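Local atomic coordinates of hypothetical protein, IPT/TIG domain protein (Bacteroides ovatus, PDB entry 4HW6), a protein that is of unknown function but probably binds carbohydrate as an auxiliary nutrient-binding protein, joining an IPT/TIG domain to a six-bladed beta-propeller. Residues His281-His295 / Ala332-Lys344. Residues are numbered along the deposited sequence; the frame is centred on the assembly and turned at random.
With EDO (1,2-ethanediol), chain F.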
ATOM      1  N   HIS A 281     -14.090   7.879  -2.072  1.00 13.45           N
ATOM      2  CA  HIS A 281     -13.168   8.386  -3.066  1.00 13.26           C
ATOM      3  C   HIS A 281     -12.513   9.639  -2.506  1.00 14.81           C
ATOM      4  O   HIS A 281     -13.148  10.378  -1.769  1.00 15.15           O
ATOM      5  CB  HIS A 281     -13.890   8.729  -4.363  1.00 13.96           C
ATOM      6  CG  HIS A 281     -12.974   9.008  -5.517  1.00 13.98           C
ATOM      7  ND1 HIS A 281     -12.552  10.280  -5.857  1.00 15.21           N
ATOM      8  CD2 HIS A 281     -12.409   8.170  -6.419  1.00 13.67           C
ATOM      9  CE1 HIS A 281     -11.768  10.202  -6.920  1.00 16.96           C
ATOM     10  NE2 HIS A 281     -11.659   8.930  -7.274  1.00 15.11           N
ATOM     11  N   PRO A 282     -11.231   9.887  -2.856  1.00 16.48           N
ATOM     12  CA  PRO A 282     -10.577  11.044  -2.261  1.00 18.39           C
ATOM     13  C   PRO A 282     -11.283  12.374  -2.523  1.00 19.12           C
ATOM     14  O   PRO A 282     -11.201  13.282  -1.703  1.00 21.74           O
ATOM     15  CB  PRO A 282      -9.182  11.008  -2.887  1.00 19.40           C
ATOM     16  CG  PRO A 282      -8.931   9.553  -3.087  1.00 20.37           C
ATOM     17  CD  PRO A 282     -10.267   8.984  -3.504  1.00 17.59           C
ATOM     18  N   THR A 283     -11.987  12.499  -3.642  1.00 16.67           N
ATOM     19  CA  THR A 283     -12.769  13.716  -3.917  1.00 17.59           C
ATOM     20  C   THR A 283     -13.976  13.911  -2.990  1.00 18.03           C
ATOM     21  O   THR A 283     -14.489  15.028  -2.851  1.00 19.25           O
ATOM     22  CB  THR A 283     -13.342  13.710  -5.349  1.00 18.53           C
ATOM     23  OG1 THR A 283     -14.218  12.589  -5.510  1.00 17.38           O
ATOM     24  CG2 THR A 283     -12.231  13.648  -6.387  1.00 19.26           C
ATOM     25  N   GLY A 284     -14.469  12.827  -2.410  1.00 17.50           N
ATOM     26  CA  GLY A 284     -15.717  12.837  -1.637  1.00 17.41           C
ATOM     27  C   GLY A 284     -16.979  12.787  -2.479  1.00 17.88           C
ATOM     28  O   GLY A 284     -18.078  12.894  -1.938  1.00 17.99           O
ATOM     29  N   ASP A 285     -16.843  12.617  -3.802  1.00 18.12           N
ATOM     30  CA  ASP A 285     -17.996  12.619  -4.680  1.00 18.41           C
ATOM     31  C   ASP A 285     -18.844  11.353  -4.541  1.00 17.33           C
ATOM     32  O   ASP A 285     -20.033  11.355  -4.882  1.00 15.91           O
ATOM     33  CB  ASP A 285     -17.570  12.788  -6.149  1.00 20.10           C
ATOM     34  CG  ASP A 285     -17.004  14.162  -6.455  1.00 25.39           C
ATOM     35  OD1 ASP A 285     -17.131  15.068  -5.620  1.00 25.62           O
ATOM     36  OD2 ASP A 285     -16.430  14.340  -7.550  1.00 22.96           O
ATOM     37  N   TRP A 286     -18.211  10.280  -4.085  1.00 14.73           N
ATOM     38  CA  TRP A 286     -18.836   8.984  -3.976  1.00 15.40           C
ATOM     39  C   TRP A 286     -17.952   8.050  -3.167  1.00 14.28           C
ATOM     40  O   TRP A 286     -16.805   8.372  -2.901  1.00 14.38           O
ATOM     41  CB  TRP A 286     -19.120   8.394  -5.352  1.00 15.69           C
ATOM     42  CG  TRP A 286     -17.957   8.315  -6.300  1.00 16.53           C
ATOM     43  CD1 TRP A 286     -17.632   9.224  -7.248  1.00 19.43           C
ATOM     44  CD2 TRP A 286     -16.997   7.245  -6.417  1.00 15.04           C
ATOM     45  NE1 TRP A 286     -16.515   8.809  -7.953  1.00 18.79           N
ATOM     46  CE2 TRP A 286     -16.120   7.590  -7.476  1.00 15.97           C
ATOM     47  CE3 TRP A 286     -16.826   6.023  -5.771  1.00 14.61           C
ATOM     48  CZ2 TRP A 286     -15.070   6.767  -7.888  1.00 16.02           C
ATOM     49  CZ3 TRP A 286     -15.745   5.178  -6.193  1.00 12.79           C
ATOM     50  CH2 TRP A 286     -14.891   5.583  -7.238  1.00 14.53           C
ATOM     51  N   ALA A 287     -18.524   6.931  -2.743  1.00 14.10           N
ATOM     52  CA  ALA A 287     -17.791   5.884  -2.012  1.00 13.46           C
ATOM     53  C   ALA A 287     -18.025   4.542  -2.676  1.00 12.62           C
ATOM     54  O   ALA A 287     -19.062   4.322  -3.261  1.00 12.74           O
ATOM     55  CB  ALA A 287     -18.258   5.813  -0.560  1.00 12.51           C
ATOM     56  N   TYR A 288     -17.084   3.629  -2.527  1.00 12.59           N
ATOM     57  CA  TYR A 288     -17.356   2.224  -2.739  1.00 11.48           C
ATOM     58  C   TYR A 288     -17.868   1.571  -1.467  1.00 12.95           C
ATOM     59  O   TYR A 288     -17.412   1.871  -0.355  1.00 13.76           O
ATOM     60  CB  TYR A 288     -16.119   1.471  -3.217  1.00 11.97           C
ATOM     61  CG  TYR A 288     -15.760   1.660  -4.678  1.00 12.31           C
ATOM     62  CD1 TYR A 288     -16.717   1.631  -5.679  1.00 13.76           C
ATOM     63  CD2 TYR A 288     -14.450   1.853  -5.053  1.00 12.68           C
ATOM     64  CE1 TYR A 288     -16.364   1.809  -7.029  1.00 13.16           C
ATOM     65  CE2 TYR A 288     -14.084   2.030  -6.380  1.00 13.71           C
ATOM     66  CZ  TYR A 288     -15.037   2.009  -7.363  1.00 13.65           C
ATOM     67  OH  TYR A 288     -14.701   2.204  -8.679  1.00 14.38           O
ATOM     68  N   ILE A 289     -18.809   0.664  -1.654  1.00 12.74           N
ATOM     69  CA  ILE A 289     -19.257  -0.249  -0.644  1.00 12.87           C
ATOM     70  C   ILE A 289     -18.833  -1.658  -1.051  1.00 12.87           C
ATOM     71  O   ILE A 289     -19.366  -2.238  -2.033  1.00 12.29           O
ATOM     72  CB  ILE A 289     -20.790  -0.240  -0.484  1.00 14.18           C
ATOM     73  CG1 ILE A 289     -21.353   1.184  -0.394  1.00 15.28           C
ATOM     74  CG2 ILE A 289     -21.192  -1.073   0.739  1.00 14.77           C
ATOM     75  CD1 ILE A 289     -22.856   1.231  -0.608  1.00 16.30           C
ATOM     76  N   ILE A 290     -17.838  -2.184  -0.340  1.00 12.70           N
ATOM     77  CA  ILE A 290     -17.370  -3.532  -0.561  1.00 10.79           C
ATOM     78  C   ILE A 290     -18.258  -4.507   0.197  1.00 12.12           C
ATOM     79  O   ILE A 290     -18.380  -4.391   1.419  1.00 13.02           O
ATOM     80  CB  ILE A 290     -15.911  -3.712  -0.151  1.00 12.14           C
ATOM     81  CG1 ILE A 290     -15.012  -2.660  -0.841  1.00 12.69           C
ATOM     82  CG2 ILE A 290     -15.453  -5.123  -0.516  1.00 13.05           C
ATOM     83  CD1 ILE A 290     -13.564  -2.706  -0.379  1.00 19.27           C
ATOM     84  N   TYR A 291     -18.922  -5.410  -0.531  1.00 11.81           N
ATOM     85  CA  TYR A 291     -19.769  -6.429   0.075  1.00 12.31           C
ATOM     86  C   TYR A 291     -18.839  -7.594   0.375  1.00 12.90           C
ATOM     87  O   TYR A 291     -18.625  -8.484  -0.445  1.00 13.11           O
ATOM     88  CB  TYR A 291     -20.898  -6.872  -0.865  1.00 13.70           C
ATOM     89  CG  TYR A 291     -22.090  -5.966  -1.015  1.00 13.40           C
ATOM     90  CD1 TYR A 291     -21.980  -4.574  -1.022  1.00 14.45           C
ATOM     91  CD2 TYR A 291     -23.364  -6.515  -1.175  1.00 13.79           C
ATOM     92  CE1 TYR A 291     -23.103  -3.759  -1.153  1.00 14.32           C
ATOM     93  CE2 TYR A 291     -24.487  -5.714  -1.331  1.00 13.96           C
ATOM     94  CZ  TYR A 291     -24.354  -4.333  -1.341  1.00 13.94           C
ATOM     95  OH  TYR A 291     -25.492  -3.543  -1.482  1.00 15.15           O
ATOM     96  N   ASN A 292     -18.221  -7.565   1.557  1.00 12.39           N
ATOM     97  CA  ASN A 292     -17.186  -8.536   1.879  1.00 13.10           C
ATOM     98  C   ASN A 292     -17.649  -9.981   1.814  1.00 16.14           C
ATOM     99  O   ASN A 292     -16.901 -10.847   1.406  1.00 15.79           O
ATOM    100  CB  ASN A 292     -16.587  -8.284   3.283  1.00 13.86           C
ATOM    101  CG  ASN A 292     -16.205  -6.841   3.535  1.00 17.55           C
ATOM    102  OD1 ASN A 292     -16.649  -6.252   4.513  1.00 18.19           O
ATOM    103  ND2 ASN A 292     -15.363  -6.261   2.670  1.00 15.25           N
ATOM    104  N   GLY A 293     -18.883 -10.233   2.244  1.00 14.21           N
ATOM    105  CA  GLY A 293     -19.451 -11.553   2.243  1.00 15.79           C
ATOM    106  C   GLY A 293     -20.233 -11.936   1.004  1.00 13.92           C
ATOM    107  O   GLY A 293     -20.580 -13.108   0.870  1.00 14.09           O
ATOM    108  N   LYS A 294     -20.522 -10.981   0.119  1.00 13.76           N
ATOM    109  CA  LYS A 294     -21.324 -11.256  -1.084  1.00 13.74           C
ATOM    110  C   LYS A 294     -20.579 -11.060  -2.400  1.00 11.55           C
ATOM    111  O   LYS A 294     -21.154 -11.246  -3.483  1.00 12.99           O
ATOM    112  CB  LYS A 294     -22.599 -10.402  -1.109  1.00 14.58           C
ATOM    113  CG  LYS A 294     -23.415 -10.455   0.155  1.00 16.52           C
ATOM    114  CD  LYS A 294     -23.894 -11.834   0.506  1.00 18.16           C
ATOM    115  CE  LYS A 294     -24.848 -11.731   1.687  1.00 25.38           C
ATOM    116  NZ  LYS A 294     -25.383 -13.060   2.058  1.00 23.65           N
ATOM    117  N   HIS A 295     -19.295 -10.734  -2.322  1.00 11.96           N
ATOM    118  CA  HIS A 295     -18.385 -10.888  -3.465  1.00 12.34           C
ATOM    119  C   HIS A 295     -18.652  -9.859  -4.556  1.00 13.47           C
ATOM    120  O   HIS A 295     -18.533 -10.147  -5.734  1.00 11.90           O
ATOM    121  CB  HIS A 295     -18.462 -12.314  -3.997  1.00 13.33           C
ATOM    122  CG  HIS A 295     -18.456 -13.329  -2.913  1.00 13.78           C
ATOM    123  ND1 HIS A 295     -17.395 -13.465  -2.054  1.00 13.72           N
ATOM    124  CD2 HIS A 295     -19.390 -14.221  -2.516  1.00 14.32           C
ATOM    125  CE1 HIS A 295     -17.679 -14.397  -1.155  1.00 14.79           C
ATOM    126  NE2 HIS A 295     -18.880 -14.886  -1.426  1.00 14.29           N
ATOM    127  N   ALA A 332     -16.907  -9.688 -14.076  1.00 13.91           N
ATOM    128  CA  ALA A 332     -15.870 -10.128 -13.139  1.00 13.67           C
ATOM    129  C   ALA A 332     -16.515 -10.911 -12.000  1.00 13.26           C
ATOM    130  O   ALA A 332     -17.707 -10.770 -11.738  1.00 13.39           O
ATOM    131  CB  ALA A 332     -15.107  -8.948 -12.553  1.00 13.68           C
ATOM    132  N   ARG A 333     -15.707 -11.744 -11.361  1.00 13.29           N
ATOM    133  CA  ARG A 333     -16.058 -12.389 -10.112  1.00 13.65           C
ATOM    134  C   ARG A 333     -14.999 -12.095  -9.080  1.00 13.35           C
ATOM    135  O   ARG A 333     -13.790 -12.108  -9.400  1.00 13.44           O
ATOM    136  CB  ARG A 333     -16.218 -13.883 -10.284  1.00 14.04           C
ATOM    137  CG  ARG A 333     -17.294 -14.289 -11.284  1.00 14.82           C
ATOM    138  CD  ARG A 333     -18.679 -13.978 -10.730  1.00 15.59           C
ATOM    139  NE  ARG A 333     -19.736 -14.371 -11.647  1.00 16.56           N
ATOM    140  CZ  ARG A 333     -20.291 -13.592 -12.573  1.00 19.35           C
ATOM    141  NH1 ARG A 333     -19.869 -12.341 -12.763  1.00 17.84           N
ATOM    142  NH2 ARG A 333     -21.254 -14.107 -13.357  1.00 19.40           N
ATOM    143  N   LEU A 334     -15.468 -11.816  -7.862  1.00 12.30           N
ATOM    144  CA  LEU A 334     -14.632 -11.575  -6.703  1.00 12.37           C
ATOM    145  C   LEU A 334     -14.853 -12.694  -5.710  1.00 12.26           C
ATOM    146  O   LEU A 334     -15.833 -13.446  -5.825  1.00 12.40           O
ATOM    147  CB  LEU A 334     -14.980 -10.243  -6.044  1.00 12.95           C
ATOM    148  CG  LEU A 334     -15.037  -9.003  -6.937  1.00 14.99           C
ATOM    149  CD1 LEU A 334     -15.231  -7.755  -6.093  1.00 13.41           C
ATOM    150  CD2 LEU A 334     -13.855  -8.839  -7.864  1.00 16.45           C
ATOM    151  N   TRP A 335     -13.943 -12.804  -4.751  1.00 12.88           N
ATOM    152  CA  TRP A 335     -14.050 -13.830  -3.730  1.00 12.70           C
ATOM    153  C   TRP A 335     -13.527 -13.306  -2.395  1.00 11.64           C
ATOM    154  O   TRP A 335     -12.327 -13.315  -2.106  1.00 13.17           O
ATOM    155  CB  TRP A 335     -13.347 -15.129  -4.156  1.00 13.60           C
ATOM    156  CG  TRP A 335     -13.851 -16.350  -3.382  1.00 16.26           C
ATOM    157  CD1 TRP A 335     -14.691 -16.359  -2.326  1.00 17.75           C
ATOM    158  CD2 TRP A 335     -13.476 -17.709  -3.600  1.00 19.06           C
ATOM    159  NE1 TRP A 335     -14.921 -17.642  -1.897  1.00 19.03           N
ATOM    160  CE2 TRP A 335     -14.164 -18.489  -2.647  1.00 22.38           C
ATOM    161  CE3 TRP A 335     -12.600 -18.339  -4.486  1.00 25.59           C
ATOM    162  CZ2 TRP A 335     -14.016 -19.875  -2.563  1.00 29.47           C
ATOM    163  CZ3 TRP A 335     -12.467 -19.718  -4.413  1.00 26.43           C
ATOM    164  CH2 TRP A 335     -13.169 -20.465  -3.454  1.00 28.01           C
ATOM    165  N   GLY A 336     -14.463 -12.836  -1.582  1.00 12.15           N
ATOM    166  CA  GLY A 336     -14.141 -12.234  -0.297  1.00 12.41           C
ATOM    167  C   GLY A 336     -13.350 -10.960  -0.353  1.00 12.92           C
ATOM    168  O   GLY A 336     -12.337 -10.826   0.340  1.00 11.98           O
ATOM    169  N   PRO A 337     -13.830  -9.976  -1.136  1.00 12.34           N
ATOM    170  CA  PRO A 337     -13.126  -8.703  -1.176  1.00 11.94           C
ATOM    171  C   PRO A 337     -13.197  -8.069   0.208  1.00 12.37           C
ATOM    172  O   PRO A 337     -14.270  -8.003   0.806  1.00 12.38           O
ATOM    173  CB  PRO A 337     -13.927  -7.893  -2.182  1.00 11.94           C
ATOM    174  CG  PRO A 337     -15.313  -8.462  -2.136  1.00 11.60           C
ATOM    175  CD  PRO A 337     -15.062  -9.945  -1.917  1.00 12.40           C
ATOM    176  N   ASN A 338     -12.060  -7.647   0.729  1.00 11.43           N
ATOM    177  CA  ASN A 338     -11.967  -7.126   2.071  1.00 13.01           C
ATOM    178  C   ASN A 338     -11.616  -5.640   2.054  1.00 14.30           C
ATOM    179  O   ASN A 338     -12.485  -4.856   1.657  1.00 19.25           O
ATOM    180  CB  ASN A 338     -11.102  -8.015   2.971  1.00 13.95           C
ATOM    181  CG  ASN A 338     -11.960  -9.006   3.760  1.00 15.64           C
ATOM    182  OD1 ASN A 338     -12.274  -8.757   4.923  1.00 18.63           O
ATOM    183  ND2 ASN A 338     -12.415 -10.090   3.101  1.00 11.30           N
ATOM    184  N   GLN A 339     -10.415  -5.222   2.448  1.00 12.38           N
ATOM    185  CA  GLN A 339     -10.112  -3.807   2.430  1.00 12.11           C
ATOM    186  C   GLN A 339      -9.686  -3.358   1.036  1.00 12.82           C
ATOM    187  O   GLN A 339      -9.096  -4.130   0.273  1.00 13.68           O
ATOM    188  CB  GLN A 339      -9.011  -3.467   3.436  1.00 12.43           C
ATOM    189  CG  GLN A 339      -8.800  -1.986   3.589  1.00 13.87           C
ATOM    190  CD  GLN A 339      -7.920  -1.610   4.775  1.00 14.33           C
ATOM    191  OE1 GLN A 339      -7.130  -2.419   5.262  1.00 13.52           O
ATOM    192  NE2 GLN A 339      -8.053  -0.352   5.238  1.00 18.04           N
ATOM    193  N   GLY A 340     -10.077  -2.144   0.684  1.00 13.22           N
ATOM    194  CA  GLY A 340      -9.533  -1.470  -0.470  1.00 12.87           C
ATOM    195  C   GLY A 340      -9.133  -0.040  -0.227  1.00 14.19           C
ATOM    196  O   GLY A 340      -9.629   0.604   0.684  1.00 14.88           O
ATOM    197  N   ILE A 341      -8.261   0.469  -1.096  1.00 15.09           N
ATOM    198  CA  ILE A 341      -7.782   1.839  -1.016  1.00 14.43           C
ATOM    199  C   ILE A 341      -7.648   2.447  -2.399  1.00 14.29           C
ATOM    200  O   ILE A 341      -7.433   1.753  -3.384  1.00 15.06           O
ATOM    201  CB  ILE A 341      -6.408   1.925  -0.325  1.00 17.08           C
ATOM    202  CG1 ILE A 341      -5.382   1.001  -1.037  1.00 17.21           C
ATOM    203  CG2 ILE A 341      -6.547   1.570   1.153  1.00 17.92           C
ATOM    204  CD1 ILE A 341      -3.960   1.249  -0.592  1.00 19.35           C
ATOM    205  N   PHE A 342      -7.752   3.768  -2.454  1.00 14.18           N
ATOM    206  CA  PHE A 342      -7.535   4.505  -3.674  1.00 13.86           C
ATOM    207  C   PHE A 342      -6.082   4.924  -3.826  1.00 15.24           C
ATOM    208  O   PHE A 342      -5.484   5.452  -2.890  1.00 16.53           O
ATOM    209  CB  PHE A 342      -8.440   5.717  -3.694  1.00 14.12           C
ATOM    210  CG  PHE A 342      -9.898   5.368  -3.873  1.00 12.91           C
ATOM    211  CD1 PHE A 342     -10.409   5.140  -5.135  1.00 12.83           C
ATOM    212  CD2 PHE A 342     -10.753   5.285  -2.793  1.00 13.17           C
ATOM    213  CE1 PHE A 342     -11.754   4.811  -5.326  1.00 11.97           C
ATOM    214  CE2 PHE A 342     -12.084   4.955  -2.973  1.00 12.47           C
ATOM    215  CZ  PHE A 342     -12.597   4.747  -4.246  1.00 11.95           C
ATOM    216  N   VAL A 343      -5.523   4.699  -5.007  1.00 15.99           N
ATOM    217  CA  VAL A 343      -4.145   5.029  -5.283  1.00 17.09           C
ATOM    218  C   VAL A 343      -4.061   5.778  -6.611  1.00 18.29           C
ATOM    219  O   VAL A 343      -4.606   5.333  -7.630  1.00 16.97           O
ATOM    220  CB  VAL A 343      -3.271   3.749  -5.311  1.00 17.68           C
ATOM    221  CG1 VAL A 343      -1.841   4.092  -5.663  1.00 18.25           C
ATOM    222  CG2 VAL A 343      -3.339   3.027  -3.974  1.00 17.48           C
ATOM    223  N   LYS A 344      -3.397   6.927  -6.595  1.00 20.18           N
ATOM    224  CA  LYS A 344      -3.270   7.761  -7.798  1.00 22.97           C
ATOM    225  C   LYS A 344      -2.547   7.021  -8.917  1.00 24.92           C
ATOM    226  O   LYS A 344      -1.521   6.374  -8.690  1.00 23.69           O
ATOM    227  CB  LYS A 344      -2.550   9.072  -7.466  1.00 29.49           C
ATOM    228  CG  LYS A 344      -2.958  10.249  -8.338  1.00 35.98           C
ATOM    229  CD  LYS A 344      -2.609  11.574  -7.667  1.00 45.73           C
ATOM    230  CE  LYS A 344      -3.589  12.678  -8.029  1.00 51.79           C
ATOM    231  NZ  LYS A 344      -3.146  13.999  -7.498  1.00 59.74           N
TER
HETATM  232  C1  EDO F 502     -14.270  10.504 -10.066  1.00 27.42           C
HETATM  233  O1  EDO F 502     -15.553   9.906 -10.295  1.00 31.21           O
HETATM  234  C2  EDO F 502     -14.342  11.476  -8.895  1.00 31.94           C
HETATM  235  O2  EDO F 502     -15.429  12.397  -9.074  1.00 38.83           O
HETATM  236  O   HOH W   1     -14.864 -11.815   3.515  1.00 32.94           O
HETATM  237  O   HOH W   2     -18.383 -12.022  -7.726  1.00 10.79           O
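Phe342 has CG anti to its carbonyl carbon (chi1 -70°), which stands the ring up from strand 337-344 into the aromatic side chains of 281-295, while His281, with CG anti to its own backbone N (chi1 -169°), turns an imidazole edge toward a Phe342 face. In this edge-to-face pair the ring centroids are 5.0 Å apart and the planes steeply inclined. Over a phenyl face His281 CA makes a CH-pi contact, with Pro282 CD off-centre. Trp286 CZ3 meets the phenyl edge, and Tyr288 CD2 comes within 3.5 Å of Phe342 CZ, their near-parallel rings slid apart. Replacing Phe342 by an alanine is likely to open a gap among these rings and leave the His281 edge without its aromatic face.

Further along, Ile290 CD1 lies 3.2 Å from Asn338 O, and Ile290 CG2 packs on Pro337 CB. Asn292 ND2 donates to Pro337 O (2.8 Å, nearly straight), which lies near the amide plane. His295 ND1 accepts from Gly336 N at 3.0 Å, almost in the imidazole plane, which should help to hold the ring's rotation; the Trp335 edge is turned toward the His295 face in an offset edge-to-face pair.

The strand axes run 149° apart, 6.7 Å at closest, without backbone hydrogen bonds between them: this is face-to-face packing of successive propeller blades. Strand 286-291 lies between 276-280 and 296-301, and strand 337-344 edges the next sheet, beside 355-361, with Ile341 turned to strand 404-410.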